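Side-chain contact in malonyl-CoA decarboxylase (Rhodopseudomonas palustris, PDB 4KSA), which probably catalyses the decarboxylation of malonyl-CoA and binds magnesium: residues N342-A347 and G397-N402. Sequence-based numbering, arbitrary orientation.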
# COMPACT_ATOMS: atom_id res chain seq x y z
N ASN A 342 13.30 -13.26 -53.83
CA ASN A 342 12.02 -13.14 -53.15
C ASN A 342 11.05 -14.23 -53.57
O ASN A 342 9.91 -13.92 -53.94
CB ASN A 342 11.39 -11.78 -53.46
CG ASN A 342 12.39 -10.65 -53.37
OD1 ASN A 342 13.36 -10.59 -54.13
ND2 ASN A 342 12.15 -9.72 -52.45
N TRP A 343 11.47 -15.48 -53.50
CA TRP A 343 10.58 -16.57 -53.89
C TRP A 343 9.16 -16.38 -53.34
O TRP A 343 8.19 -16.74 -54.00
CB TRP A 343 11.13 -17.92 -53.42
CG TRP A 343 11.27 -18.05 -51.94
CD1 TRP A 343 12.39 -17.85 -51.19
CD2 TRP A 343 10.24 -18.42 -51.02
NE1 TRP A 343 12.12 -18.07 -49.86
CE2 TRP A 343 10.81 -18.42 -49.73
CE3 TRP A 343 8.88 -18.75 -51.16
CZ2 TRP A 343 10.07 -18.74 -48.58
CZ3 TRP A 343 8.15 -19.07 -50.02
CH2 TRP A 343 8.75 -19.06 -48.75
N PHE A 344 9.05 -15.81 -52.15
CA PHE A 344 7.75 -15.58 -51.54
C PHE A 344 6.86 -14.64 -52.37
O PHE A 344 5.65 -14.60 -52.19
CB PHE A 344 7.89 -15.04 -50.10
CG PHE A 344 8.72 -13.78 -49.98
CD1 PHE A 344 10.11 -13.85 -49.89
CD2 PHE A 344 8.11 -12.53 -49.96
CE1 PHE A 344 10.88 -12.69 -49.77
CE2 PHE A 344 8.87 -11.36 -49.84
CZ PHE A 344 10.26 -11.44 -49.75
N ASP A 345 7.48 -13.90 -53.28
CA ASP A 345 6.72 -12.99 -54.13
C ASP A 345 6.13 -13.68 -55.37
O ASP A 345 5.71 -13.03 -56.32
CB ASP A 345 7.59 -11.80 -54.55
CG ASP A 345 7.87 -10.86 -53.39
OD1 ASP A 345 7.04 -10.80 -52.46
OD2 ASP A 345 8.92 -10.17 -53.42
N ASP A 346 6.10 -15.01 -55.36
CA ASP A 346 5.54 -15.78 -56.46
C ASP A 346 4.58 -16.84 -55.94
O ASP A 346 4.98 -17.97 -55.68
CB ASP A 346 6.64 -16.47 -57.27
CG ASP A 346 6.09 -17.32 -58.41
OD1 ASP A 346 5.54 -16.74 -59.38
OD2 ASP A 346 6.19 -18.56 -58.34
N ALA A 347 3.31 -16.47 -55.79
CA ALA A 347 2.28 -17.37 -55.30
C ALA A 347 2.55 -18.82 -55.69
O ALA A 347 2.38 -19.72 -54.88
CB ALA A 347 0.92 -16.94 -55.84
N GLY A 397 4.40 -16.51 -42.39
CA GLY A 397 3.74 -15.62 -41.46
C GLY A 397 4.51 -14.31 -41.33
O GLY A 397 3.93 -13.25 -41.12
N ASP A 398 5.83 -14.38 -41.48
CA ASP A 398 6.66 -13.19 -41.38
C ASP A 398 7.66 -13.09 -42.53
O ASP A 398 8.67 -13.79 -42.55
CB ASP A 398 7.40 -13.19 -40.04
CG ASP A 398 8.34 -12.02 -39.88
OD1 ASP A 398 7.96 -10.90 -40.28
OD2 ASP A 398 9.46 -12.22 -39.36
N ARG A 399 7.38 -12.23 -43.49
CA ARG A 399 8.29 -12.10 -44.61
C ARG A 399 9.26 -10.95 -44.44
O ARG A 399 9.91 -10.51 -45.39
CB ARG A 399 7.53 -11.96 -45.94
CG ARG A 399 6.45 -10.91 -45.99
CD ARG A 399 5.68 -11.07 -47.29
NE ARG A 399 5.19 -12.44 -47.43
CZ ARG A 399 4.81 -12.99 -48.58
NH1 ARG A 399 4.85 -12.29 -49.71
NH2 ARG A 399 4.39 -14.26 -48.60
N SER A 400 9.36 -10.47 -43.20
CA SER A 400 10.28 -9.39 -42.90
C SER A 400 11.64 -9.98 -43.20
O SER A 400 11.87 -11.17 -42.98
CB SER A 400 10.21 -9.02 -41.42
OG SER A 400 10.60 -10.13 -40.62
N PRO A 401 12.56 -9.18 -43.74
CA PRO A 401 13.88 -9.75 -44.04
C PRO A 401 14.44 -10.57 -42.88
O PRO A 401 15.17 -11.54 -43.10
CB PRO A 401 14.72 -8.52 -44.38
CG PRO A 401 13.91 -7.34 -43.82
CD PRO A 401 12.51 -7.75 -44.10
N ASN A 402 14.10 -10.21 -41.65
CA ASN A 402 14.58 -10.94 -40.48
C ASN A 402 14.02 -12.34 -40.40
O ASN A 402 14.76 -13.32 -40.44
CB ASN A 402 14.21 -10.20 -39.19
CG ASN A 402 14.39 -11.08 -37.94
OD1 ASN A 402 15.48 -11.58 -37.66
ND2 ASN A 402 13.30 -11.27 -37.19
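Arg399 crosses the Phe344 ring obliquely at its CD2 side. Its CB is over one ring face, 4.1 Å from Phe344 CD2, while its NH1 sits at the ring edge, in the plane. Asn342 CB lies over the rim of the opposite face. The ring and guanidinium planes are 78° apart. The ring therefore meets the guanidinium edge-on, with Phe344 CD2 over one guanidinium face, and the two groups do not stack flat. The arginine chain descends from the ring face to its edge, and a bend at chi3 (53°) keeps the guanidinium beside Phe344 CD2. NH1 also faces the next residue: Asp345 OD1 and Arg399 NH1 form a long salt bridge of 3.8 Å, with carboxylate and guanidinium planes 53° apart. The contact is on the surface of the C-terminal, acetyltransferase-clan region. It joins the loop ahead of helix 347-367 to the turn that follows strand 389-394. That turn is an Asx turn, in which Asp398 OD1 accepts from Ser400 N at 3.3 Å. Ser400 in turn N-caps helix 401-407 through Gly403 N. Phe344 also touches Leu396 and Met404. With an alanine in place of Phe344, a gap is likely to open beside Leu396 and Met404, and the arginine chain would probably be freer to swing.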